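PDB 3C85: putative glutathione-regulated potassium-efflux system protein KefB from Vibrio parahaemolyticus RIMD 2210633, which probably takes part in monovalent cation:proton antiport across the membrane, this chain being its nucleotide-binding TrkA-N (RCK-type) domain. Local coordinates for residues 53-56 with 57-61; 76-79 with 80-83; 115-118 with 119-123; 156-159 with 160-163. One frame throughout, in Å; residues are numbered along the deposited sequence.

Interaction 1: residues 53-56 with 57-61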
# COMPACT_ATOMS: atom_id res chain seq x y z
N GLY A 53 -4.76 4.75 -7.07
CA GLY A 53 -5.49 4.08 -6.02
C GLY A 53 -6.11 5.03 -5.02
O GLY A 53 -7.22 4.81 -4.53
N ALA A 54 -5.39 6.09 -4.69
CA ALA A 54 -5.94 7.12 -3.81
C ALA A 54 -7.15 7.83 -4.45
O ALA A 54 -8.24 8.00 -3.81
CB ALA A 54 -4.81 8.14 -3.42
N TYR A 55 -6.98 8.25 -5.69
CA TYR A 55 -8.06 8.92 -6.46
C TYR A 55 -9.33 8.05 -6.42
O TYR A 55 -10.42 8.52 -6.10
CB TYR A 55 -7.63 9.10 -7.92
CG TYR A 55 -8.62 9.87 -8.77
CD1 TYR A 55 -8.38 11.20 -9.14
CD2 TYR A 55 -9.84 9.27 -9.18
CE1 TYR A 55 -9.34 11.89 -9.93
CE2 TYR A 55 -10.76 9.94 -9.92
CZ TYR A 55 -10.53 11.25 -10.28
OH TYR A 55 -11.51 11.86 -11.03
N ASP A 56 -9.16 6.77 -6.74
CA ASP A 56 -10.29 5.86 -6.84
C ASP A 56 -10.93 5.55 -5.48
O ASP A 56 -12.17 5.45 -5.36
CB ASP A 56 -9.83 4.59 -7.52
CG ASP A 56 -9.71 4.75 -9.01
OD1 ASP A 56 -9.96 5.87 -9.54
OD2 ASP A 56 -9.35 3.75 -9.65
N GLU A 57 -10.10 5.40 -4.46
CA GLU A 57 -10.58 5.22 -3.09
C GLU A 57 -11.37 6.44 -2.56
O GLU A 57 -12.45 6.29 -1.97
CB GLU A 57 -9.39 4.87 -2.19
CG GLU A 57 -9.73 4.72 -0.71
CD GLU A 57 -10.54 3.48 -0.43
OE1 GLU A 57 -10.50 2.51 -1.24
OE2 GLU A 57 -11.21 3.45 0.61
N LEU A 58 -10.86 7.64 -2.78
CA LEU A 58 -11.63 8.86 -2.49
C LEU A 58 -12.91 8.96 -3.33
O LEU A 58 -13.95 9.37 -2.80
CB LEU A 58 -10.77 10.12 -2.73
CG LEU A 58 -9.54 10.29 -1.83
CD1 LEU A 58 -8.57 11.36 -2.36
CD2 LEU A 58 -9.98 10.59 -0.39
N ARG A 59 -12.84 8.64 -4.63
CA ARG A 59 -14.07 8.70 -5.45
C ARG A 59 -15.16 7.78 -4.88
O ARG A 59 -16.33 8.15 -4.85
CB ARG A 59 -13.79 8.37 -6.91
CG ARG A 59 -15.07 8.37 -7.78
CD ARG A 59 -14.85 7.79 -9.18
NE ARG A 59 -14.07 8.68 -10.06
CZ ARG A 59 -14.57 9.55 -10.94
NH1 ARG A 59 -13.72 10.28 -11.67
NH2 ARG A 59 -15.89 9.72 -11.10
N ALA A 60 -14.77 6.59 -4.43
CA ALA A 60 -15.71 5.63 -3.84
C ALA A 60 -16.41 6.16 -2.58
O ALA A 60 -17.58 5.86 -2.36
CB ALA A 60 -14.97 4.33 -3.53
N ARG A 61 -15.69 6.91 -1.75
CA ARG A 61 -16.23 7.41 -0.46
C ARG A 61 -16.91 8.77 -0.60
O ARG A 61 -17.99 9.01 -0.02
CB ARG A 61 -15.10 7.46 0.60
CG ARG A 61 -15.53 7.84 2.03
CD ARG A 61 -14.86 6.94 3.09
NE ARG A 61 -15.61 5.70 3.30
CZ ARG A 61 -15.21 4.67 4.04
NH1 ARG A 61 -14.04 4.71 4.69
NH2 ARG A 61 -15.98 3.59 4.15

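Interaction 2: residues 76-79 with 80-83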
# COMPACT_ATOMS: atom_id res chain seq x y z
N ALA A 76 -1.95 10.91 -18.66
CA ALA A 76 -3.03 11.83 -18.30
C ALA A 76 -4.22 11.66 -19.25
O ALA A 76 -5.37 11.61 -18.80
CB ALA A 76 -2.54 13.29 -18.26
N GLN A 77 -3.95 11.56 -20.55
CA GLN A 77 -5.01 11.28 -21.53
C GLN A 77 -5.70 9.94 -21.25
O GLN A 77 -6.93 9.83 -21.33
CB GLN A 77 -4.40 11.27 -22.95
CG GLN A 77 -5.42 11.34 -24.08
CD GLN A 77 -4.81 10.97 -25.42
OE1 GLN A 77 -3.69 10.45 -25.49
NE2 GLN A 77 -5.55 11.21 -26.50
N GLN A 78 -4.91 8.91 -20.94
CA GLN A 78 -5.50 7.60 -20.62
C GLN A 78 -6.42 7.73 -19.39
O GLN A 78 -7.55 7.26 -19.44
CB GLN A 78 -4.42 6.52 -20.48
CG GLN A 78 -4.92 5.14 -20.12
CD GLN A 78 -5.85 4.53 -21.15
OE1 GLN A 78 -5.68 4.73 -22.37
NE2 GLN A 78 -6.85 3.77 -20.67
N HIS A 79 -5.97 8.41 -18.33
CA HIS A 79 -6.86 8.69 -17.18
C HIS A 79 -8.16 9.41 -17.56
O HIS A 79 -9.24 9.04 -17.08
CB HIS A 79 -6.14 9.52 -16.12
CG HIS A 79 -5.23 8.73 -15.25
ND1 HIS A 79 -5.66 7.65 -14.51
CD2 HIS A 79 -3.92 8.90 -14.94
CE1 HIS A 79 -4.65 7.16 -13.82
NE2 HIS A 79 -3.58 7.91 -14.05
N ARG A 80 -8.05 10.44 -18.41
CA ARG A 80 -9.27 11.13 -18.87
C ARG A 80 -10.22 10.21 -19.69
O ARG A 80 -11.44 10.26 -19.51
CB ARG A 80 -8.94 12.42 -19.63
CG ARG A 80 -8.30 13.49 -18.76
CD ARG A 80 -8.11 14.81 -19.53
NE ARG A 80 -7.23 14.67 -20.70
CZ ARG A 80 -5.92 14.90 -20.69
NH1 ARG A 80 -5.30 15.23 -19.56
NH2 ARG A 80 -5.22 14.77 -21.81
N SER A 81 -9.67 9.31 -20.52
CA SER A 81 -10.52 8.37 -21.28
C SER A 81 -11.24 7.41 -20.34
O SER A 81 -12.29 6.88 -20.70
CB SER A 81 -9.72 7.57 -22.33
OG SER A 81 -8.98 6.54 -21.67
N GLU A 82 -10.67 7.21 -19.14
CA GLU A 82 -11.26 6.39 -18.09
C GLU A 82 -12.19 7.19 -17.14
O GLU A 82 -12.71 6.63 -16.18
CB GLU A 82 -10.17 5.62 -17.31
CG GLU A 82 -9.47 4.52 -18.13
CD GLU A 82 -8.16 3.96 -17.52
OE1 GLU A 82 -7.84 4.17 -16.33
OE2 GLU A 82 -7.42 3.30 -18.25
N GLY A 83 -12.43 8.47 -17.41
CA GLY A 83 -13.38 9.26 -16.62
C GLY A 83 -12.78 10.04 -15.46
O GLY A 83 -13.50 10.76 -14.75

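Interaction 3: residues 115-118 with 119-123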
# COMPACT_ATOMS: atom_id res chain seq x y z
N HIS A 115 9.16 10.13 -7.68
CA HIS A 115 10.49 10.38 -7.21
C HIS A 115 10.38 11.14 -5.90
O HIS A 115 9.67 12.11 -5.83
CB HIS A 115 11.19 11.22 -8.24
CG HIS A 115 12.64 11.45 -7.97
ND1 HIS A 115 13.54 10.45 -7.76
CD2 HIS A 115 13.35 12.59 -7.94
CE1 HIS A 115 14.73 10.96 -7.60
NE2 HIS A 115 14.64 12.26 -7.71
N HIS A 116 11.06 10.65 -4.87
CA HIS A 116 10.88 11.26 -3.54
C HIS A 116 11.18 12.75 -3.51
O HIS A 116 10.44 13.52 -2.89
CB HIS A 116 11.72 10.57 -2.48
CG HIS A 116 11.78 11.33 -1.19
ND1 HIS A 116 10.65 11.56 -0.42
CD2 HIS A 116 12.80 11.97 -0.56
CE1 HIS A 116 10.99 12.28 0.64
NE2 HIS A 116 12.28 12.54 0.57
N GLN A 117 12.28 13.17 -4.14
CA GLN A 117 12.64 14.60 -4.17
C GLN A 117 11.57 15.44 -4.89
O GLN A 117 11.39 16.64 -4.59
CB GLN A 117 13.98 14.83 -4.86
CG GLN A 117 14.37 16.34 -5.00
CD GLN A 117 14.42 17.10 -3.65
OE1 GLN A 117 13.79 18.16 -3.47
NE2 GLN A 117 15.14 16.53 -2.69
N GLY A 118 10.87 14.80 -5.82
CA GLY A 118 9.72 15.47 -6.47
C GLY A 118 8.63 15.88 -5.48
O GLY A 118 8.05 16.97 -5.60
N ASN A 119 8.31 15.00 -4.54
CA ASN A 119 7.34 15.32 -3.49
C ASN A 119 7.82 16.49 -2.63
O ASN A 119 7.05 17.36 -2.27
CB ASN A 119 7.07 14.08 -2.62
CG ASN A 119 6.27 13.04 -3.38
OD1 ASN A 119 5.23 13.34 -3.91
ND2 ASN A 119 6.77 11.80 -3.44
N GLN A 120 9.13 16.49 -2.33
CA GLN A 120 9.75 17.56 -1.55
C GLN A 120 9.68 18.89 -2.30
O GLN A 120 9.30 19.92 -1.72
CB GLN A 120 11.20 17.19 -1.15
CG GLN A 120 11.36 16.32 0.16
CD GLN A 120 11.15 17.11 1.49
OE1 GLN A 120 10.75 18.28 1.47
NE2 GLN A 120 11.41 16.45 2.66
N THR A 121 10.02 18.88 -3.59
CA THR A 121 9.95 20.10 -4.43
C THR A 121 8.50 20.60 -4.62
O THR A 121 8.25 21.80 -4.51
CB THR A 121 10.68 19.87 -5.77
OG1 THR A 121 12.02 19.46 -5.47
CG2 THR A 121 10.73 21.15 -6.64
N ALA A 122 7.56 19.68 -4.82
CA ALA A 122 6.15 20.04 -4.90
C ALA A 122 5.67 20.71 -3.63
O ALA A 122 4.96 21.68 -3.71
CB ALA A 122 5.29 18.83 -5.18
N LEU A 123 6.05 20.17 -2.47
CA LEU A 123 5.71 20.77 -1.18
C LEU A 123 6.22 22.22 -1.06
O LEU A 123 5.49 23.11 -0.62
CB LEU A 123 6.24 19.90 -0.05
CG LEU A 123 6.22 20.42 1.40
CD1 LEU A 123 4.81 20.53 1.93
CD2 LEU A 123 7.05 19.50 2.27
O HOH W 1 8.14 10.42 -1.41
O HOH W 2 12.07 13.82 3.19

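Interaction 4: residues 156-159 with 160-163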
# COMPACT_ATOMS: atom_id res chain seq x y z
N ALA A 156 2.21 11.54 7.13
CA ALA A 156 3.14 10.89 6.22
C ALA A 156 3.06 9.37 6.41
O ALA A 156 3.15 8.91 7.55
CB ALA A 156 4.56 11.39 6.51
N PHE A 157 2.91 8.60 5.32
CA PHE A 157 2.65 7.18 5.42
C PHE A 157 3.64 6.44 4.59
O PHE A 157 4.20 6.98 3.64
CB PHE A 157 1.22 6.88 4.99
CG PHE A 157 0.20 7.46 5.94
CD1 PHE A 157 0.07 6.92 7.24
CD2 PHE A 157 -0.57 8.55 5.56
CE1 PHE A 157 -0.83 7.44 8.13
CE2 PHE A 157 -1.50 9.09 6.47
CZ PHE A 157 -1.62 8.53 7.74
N ASN A 158 3.90 5.21 4.94
CA ASN A 158 4.91 4.45 4.22
C ASN A 158 4.26 3.64 3.10
O ASN A 158 3.26 2.94 3.36
CB ASN A 158 5.60 3.48 5.20
CG ASN A 158 6.72 2.72 4.56
OD1 ASN A 158 6.47 1.78 3.78
ND2 ASN A 158 7.97 3.11 4.87
N ILE A 159 4.79 3.73 1.87
CA ILE A 159 4.19 3.04 0.70
C ILE A 159 3.95 1.54 0.99
O ILE A 159 2.86 0.99 0.71
CB ILE A 159 5.12 3.15 -0.52
CG1 ILE A 159 5.24 4.59 -1.03
CG2 ILE A 159 4.68 2.18 -1.68
CD1 ILE A 159 6.35 4.74 -2.04
N TYR A 160 4.96 0.87 1.54
CA TYR A 160 4.90 -0.60 1.73
C TYR A 160 4.04 -1.02 2.92
O TYR A 160 3.38 -2.02 2.83
CB TYR A 160 6.32 -1.19 1.80
CG TYR A 160 7.04 -0.77 0.55
CD1 TYR A 160 6.77 -1.39 -0.68
CD2 TYR A 160 7.95 0.28 0.58
CE1 TYR A 160 7.38 -0.97 -1.84
CE2 TYR A 160 8.59 0.71 -0.58
CZ TYR A 160 8.29 0.08 -1.77
OH TYR A 160 8.91 0.53 -2.88
N SER A 161 4.04 -0.24 4.00
CA SER A 161 3.12 -0.49 5.12
C SER A 161 1.68 -0.39 4.68
O SER A 161 0.85 -1.25 5.01
CB SER A 161 3.38 0.52 6.25
OG SER A 161 4.72 0.38 6.72
N GLU A 162 1.37 0.68 3.96
CA GLU A 162 0.03 0.90 3.40
C GLU A 162 -0.36 -0.22 2.44
O GLU A 162 -1.50 -0.71 2.48
CB GLU A 162 -0.03 2.28 2.69
CG GLU A 162 0.13 3.48 3.69
CD GLU A 162 -0.88 3.41 4.86
OE1 GLU A 162 -2.08 3.15 4.62
OE2 GLU A 162 -0.46 3.63 6.02
N ALA A 163 0.56 -0.61 1.57
CA ALA A 163 0.32 -1.76 0.69
C ALA A 163 -0.09 -3.03 1.47
O ALA A 163 -1.06 -3.67 1.10
CB ALA A 163 1.54 -2.03 -0.17
O HOH W 3 2.15 3.98 6.87

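Interaction 1: residues 53-56 with 57-61
The aromatic ring of Y55 and the guanidinium group of R59 lie side by side one helical turn apart and point the same way, their planes 35° apart. R59 comes to the edge of the ring: its CZ lies in the ring plane, and its NH1 and NE each stand 3.5 Å from Y55 CE2. At the phenol end R59 NH1 is 2.8 Å from Y55 OH, but the N-H...O angle of 119° makes this a weak hydrogen bond. The stronger polar partner of the hydroxyl is the backbone N of N85. Both long groups have CG anti to the backbone N, which sends them out along the same side of the helix; a bend at chi3 of R59 (-72°) then turns the guanidinium back to the phenol oxygen. Under the side chains runs the i to i+4 ladder, in which L58 N donates to A54 O at 2.8 Å. D56 points its carboxylate to R84 in a salt bridge, whereas E57 reaches R169 of the second subunit. A54 and L58 face the sheet, touching L110 of strand 108-111, and also pack on A168 and C172 of that subunit. The stretch is thus the connecting helix of the beta-alpha-beta unit 42-45, 49-62, 66-70, consistent with the first crossover of a Rossmann-type fold.

Interaction 2: residues 76-79 with 80-83
Q78 O takes two donors from the next turn: S81 OG at 2.7 Å and E82 N at 3.1 Å. The hydroxyl lies in the carbonyl plane on a lone pair, whereas the amide donor is tilted out of that plane. S81 reaches the oxygen because its OG sits between its own backbone N and carbonyl carbon (chi1 76°). The side chain of Q78 also faces E82 over this turn: NE2 is in line for a hydrogen bond to E82 OE2, with an N-H...O angle of 167°, but the modelled separation of 2.5 Å is implausibly short and the exact length doubtful. The acceptor lies in the amide plane, but NE2 meets the carboxylate on its anti side and out of its plane. The other oxygen, E82 OE1, forms a salt bridge with R84. R80 folds back along the helix, so that A76 O and the CA of Q77 lie over one guanidinium face; R80 NH2 is 3.5 Å from Q77 CA, and NH1 is hydrogen-bonded to V86 O. G83, with phi 93°, ends the helix in a Schellman motif, and its N donates to R80 O at 2.9 Å. Within the beta-alpha-beta unit 66-70, 73-81, 86-88, A76 and H79 pack on V86 of strand 86-88, an outermost strand of this chain's sheet, while H79 NE2 donates to M47 O in the loop between strand 42-45 and helix 49-62.

Interaction 3: residues 115-118 with 119-123
H115, one of the residues that bind AMP in this protein, holds the N-cap position of helix 116-128, and the contact is the first turns of that helix in the Rossmann-type unit 108-111, 116-128, 134-139. Its carbonyl oxygen takes a long, weak bond from N119 N at 3.4 Å. No AMP is bound to this chain. H116 follows, and its imidazole lies alongside Q120, pointing the same way, with NE2 3.9 Å from Q120 CG and the ring and amide planes 84° apart. A water lies at the ring edge, in plane, beside each of its nitrogens: one joins ND1 to N119 ND2, the other joins NE2 to Q120 NE2, and in both the amide donates to the water. The two waters thus tie both ring nitrogens to the neighbouring amides, which would restrict rotation of the ring. N119 keeps its OD1 for M113 N and Q120 its OE1 for S151 OG, which ties the two amides to the loop ahead of the helix and to helix 142-151. Next, Q117 bends at chi2 (58°), which carries its amide forward along the helix toward T121, while its carbonyl oxygen accepts from T121 N at 2.8 Å. G118 is buried, and its carbonyl accepts from A122 N at 2.9 Å; the CB of A122 approaches the same oxygen. One turn on from Q117, the hydroxyl T121 OG1 stands 3.0 Å from both Q117 O and Q117 OE1.

Interaction 4: residues 156-159 with 160-163
This is a strand-to-helix junction closed by an asparagine N-cap, where N158 ends strand 155-158 and starts helix 159-175. A chi1 of -176° turns the N158 amide toward the helix start and brings OD1 over the first turn. There it accepts from S161 N at 3.2 Å with an N-H...O angle of 162°, and more weakly from Y160 N at 2.9 Å. The carbonyl of N158 begins the regular ladder, taking E162 N at 3.0 Å. Beside the cap, I159 CG2 sits 4.0 Å above the centroid of the Y160 ring, 6° off its normal, a CH-pi contact over the face; the Y160 hydroxyl is hydrogen-bonded to E140. E162 OE2 lies 3.5 Å from F157 CD1, carried there by a bend of the glutamate chain at chi2. A water bridges N158 N to E162 OE2, whose stronger partner is H170 of the second subunit, and that histidine also stacks on F157. Strand 155-158 is an outermost strand of this chain's sheet, at the opposite edge from 86-88, and lies beside 134-139 through backbone bonds of F157 and I159 with A139, while N158 packs on L145 of helix 142-151.

In the fold
The four contacts surround one parallel sheet and follow in series along the chain, three of them on helices and interaction 4 at a strand-helix junction. Interactions 1 and 2 touch: R59 NH1 lies 3.1 Å from G83 O, a weak hydrogen bond, and R84 joins them by pairing with both D56 and E82. Interaction 3 lies on the other side of the chain's centre from interaction 1, their centres about 22 Å apart. No AMP is bound to this chain; interactions 2 and 3 both lie beside residues of its site: A76 is about 4 Å from E70, side chain to side chain, while interaction 3 contributes H115 and brings A122 about 4 Å from A91. Interactions 1 and 4, with nearest atoms about 9 Å apart, both meet the second subunit.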